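Local coordinates for glutamate ABC superfamily ATP binding cassette transporter, binding protein (Enterococcus faecium DO, PDB 5EYF) that binds glutamate and probably delivers it, as the solute-binding protein of an ABC transporter, for uptake into the cell, at residues 215-218 and 219-223. Numbering follows the deposited sequence. Where two conformers were deposited one is given.
Sequences VNQA and LEEMH
Gln217 reaches along the helix to Glu221, one turn on, and NE2 of the amide donates to OE2 of the carboxylate at 3.3 Å. The bond is long but fairly straight. OE2 lies almost in the amide plane and accepts through its anti lone pair, the one turned from the other oxygen, while the two flat groups stand 63° apart. Gln217 sends CG anti to its own nitrogen and then bends at chi2 (67°), which turns the amide along the helix towards Glu221. Glu220, modelled in two conformers, lies on the same exposed side. Long polar chains suit this face.

Main-chain bonds of the i to i+4 kind run beneath: Leu219 N to Val215 O, Glu220 N to Asn216 O, Glu221 N to Gln217 O and Met222 N to Ala218 O, the last the most bent, at 147°. They belong to helix 209-225, the next-to-last helix of the chain, in a protein of the family 3 solute-binding type, away from the glutamate pocket.

On the buried face, Val215 CG1 and Leu219 CD1 approach to 4.4 Å, a loose apolar contact; the valine also packs on Ile202 and Ile204 of strand 198-205. Selenomethionine Met222 lays CG 3.2 Å from Ala218 O. Both residues face helix 41-54, the small Ala218 fitting close against Lys52 and the flexible chain of Met222 reaching Ala48 and Ile49. At the border, Asn216 OD1 accepts from the backbone nitrogen of Asp100, with Leu219 CD1 4.2 Å from that oxygen.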
ATOM      1  N   VAL B 215      20.008   7.431   0.226  1.00 16.69           N
ATOM      2  CA  VAL B 215      18.766   7.404   0.994  1.00 16.60           C
ATOM      3  C   VAL B 215      18.164   6.005   0.992  1.00 17.60           C
ATOM      4  O   VAL B 215      17.715   5.505   2.036  1.00 17.86           O
ATOM      5  CB  VAL B 215      17.783   8.443   0.420  1.00 15.08           C
ATOM      6  CG1 VAL B 215      16.378   8.267   1.003  1.00 16.52           C
ATOM      7  CG2 VAL B 215      18.314   9.864   0.666  1.00 17.68           C
ATOM      8  N   ASN B 216      18.161   5.345  -0.166  1.00 17.09           N
ATOM      9  CA  ASN B 216      17.595   3.991  -0.202  1.00 15.54           C
ATOM     10  C   ASN B 216      18.421   3.011   0.617  1.00 16.33           C
ATOM     11  O   ASN B 216      17.862   2.127   1.276  1.00 17.96           O
ATOM     12  CB  ASN B 216      17.466   3.494  -1.643  1.00 16.50           C
ATOM     13  CG  ASN B 216      16.213   4.008  -2.298  1.00 17.09           C
ATOM     14  OD1 ASN B 216      15.238   4.329  -1.609  1.00 17.56           O
ATOM     15  ND2 ASN B 216      16.232   4.133  -3.618  1.00 20.38           N
ATOM     16  N   GLN B 217      19.747   3.161   0.592  1.00 16.85           N
ATOM     17  CA  GLN B 217      20.597   2.301   1.398  1.00 18.70           C
ATOM     18  C   GLN B 217      20.354   2.538   2.878  1.00 18.56           C
ATOM     19  O   GLN B 217      20.324   1.593   3.671  1.00 18.95           O
ATOM     20  CB  GLN B 217      22.066   2.566   1.040  1.00 20.77           C
ATOM     21  CG  GLN B 217      23.087   1.788   1.859  1.00 26.06           C
ATOM     22  CD  GLN B 217      23.038   0.304   1.596  0.67 28.44           C
ATOM     23  OE1 GLN B 217      22.680  -0.129   0.504  0.41 29.37           O
ATOM     24  NE2 GLN B 217      23.400  -0.493   2.600  0.49 29.35           N
ATOM     25  N   ALA B 218      20.187   3.805   3.267  1.00 17.85           N
ATOM     26  CA  ALA B 218      19.878   4.140   4.653  1.00 17.94           C
ATOM     27  C   ALA B 218      18.585   3.467   5.102  1.00 17.82           C
ATOM     28  O   ALA B 218      18.536   2.847   6.171  1.00 16.51           O
ATOM     29  CB  ALA B 218      19.787   5.658   4.808  1.00 17.22           C
ATOM     30  N   LEU B 219      17.528   3.562   4.276  1.00 16.68           N
ATOM     31  CA  LEU B 219      16.268   2.897   4.599  1.00 15.63           C
ATOM     32  C   LEU B 219      16.457   1.396   4.720  1.00 17.27           C
ATOM     33  O   LEU B 219      15.937   0.779   5.653  1.00 17.52           O
ATOM     34  CB  LEU B 219      15.195   3.194   3.538  1.00 15.34           C
ATOM     35  CG  LEU B 219      14.617   4.610   3.581  1.00 15.45           C
ATOM     36  CD1 LEU B 219      13.834   4.877   2.293  1.00 17.61           C
ATOM     37  CD2 LEU B 219      13.740   4.747   4.818  1.00 16.29           C
ATOM     38  N   GLU B 220      17.186   0.791   3.776  0.54 18.48           N
ATOM     39  CA  GLU B 220      17.486  -0.640   3.865  0.54 20.53           C
ATOM     40  C   GLU B 220      18.102  -0.989   5.215  0.54 20.75           C
ATOM     41  O   GLU B 220      17.680  -1.937   5.882  0.54 21.86           O
ATOM     42  CB  GLU B 220      18.426  -1.054   2.730  0.54 22.62           C
ATOM     43  CG  GLU B 220      18.696  -2.555   2.659  0.54 27.64           C
ATOM     44  CD  GLU B 220      19.544  -2.954   1.453  0.54 34.34           C
ATOM     45  OE1 GLU B 220      20.078  -2.057   0.762  0.54 36.75           O
ATOM     46  OE2 GLU B 220      19.678  -4.170   1.191  0.54 37.55           O
ATOM     47  N   GLU B 221      19.105  -0.220   5.630  1.00 19.40           N
ATOM     48  CA  GLU B 221      19.788  -0.489   6.889  1.00 20.25           C
ATOM     49  C   GLU B 221      18.841  -0.338   8.075  1.00 19.31           C
ATOM     50  O   GLU B 221      18.916  -1.114   9.038  1.00 20.14           O
ATOM     51  CB  GLU B 221      20.975   0.461   7.018  1.00 21.59           C
ATOM     52  CG  GLU B 221      22.169   0.124   6.107  1.00 26.06           C
ATOM     53  CD  GLU B 221      23.314   1.131   6.234  1.00 31.55           C
ATOM     54  OE1 GLU B 221      23.475   1.735   7.325  1.00 33.39           O
ATOM     55  OE2 GLU B 221      24.053   1.321   5.235  1.00 32.96           O
HETATM   56  N   MSE B 222      17.919   0.628   8.005  1.00 18.22           N
HETATM   57  CA  MSE B 222      17.000   0.887   9.099  1.00 18.16           C
HETATM   58  C   MSE B 222      15.943  -0.210   9.217  1.00 18.96           C
HETATM   59  O   MSE B 222      15.501  -0.559  10.312  1.00 19.32           O
HETATM   60  CB  MSE B 222      16.312   2.240   8.893  1.00 17.50           C
HETATM   61  CG  MSE B 222      17.285   3.438   9.058  1.00 16.50           C
HETATM   62 SE   MSE B 222      16.622   5.066   8.244  0.76 17.96          SE
HETATM   63  CE  MSE B 222      14.870   5.218   9.117  0.98 18.96           C
ATOM     64  N   HIS B 223      15.520  -0.735   8.067  1.00 18.76           N
ATOM     65  CA  HIS B 223      14.659  -1.913   8.092  1.00 19.50           C
ATOM     66  C   HIS B 223      15.402  -3.138   8.593  1.00 21.89           C
ATOM     67  O   HIS B 223      14.808  -3.985   9.272  1.00 25.22           O
ATOM     68  CB  HIS B 223      14.106  -2.186   6.708  1.00 19.93           C
ATOM     69  CG  HIS B 223      13.027  -1.252   6.308  1.00 19.32           C
ATOM     70  ND1 HIS B 223      11.748  -1.331   6.821  1.00 19.06           N
ATOM     71  CD2 HIS B 223      13.019  -0.237   5.414  1.00 18.89           C
ATOM     72  CE1 HIS B 223      11.003  -0.395   6.263  1.00 18.86           C
ATOM     73  NE2 HIS B 223      11.748   0.282   5.409  1.00 18.56           N
TER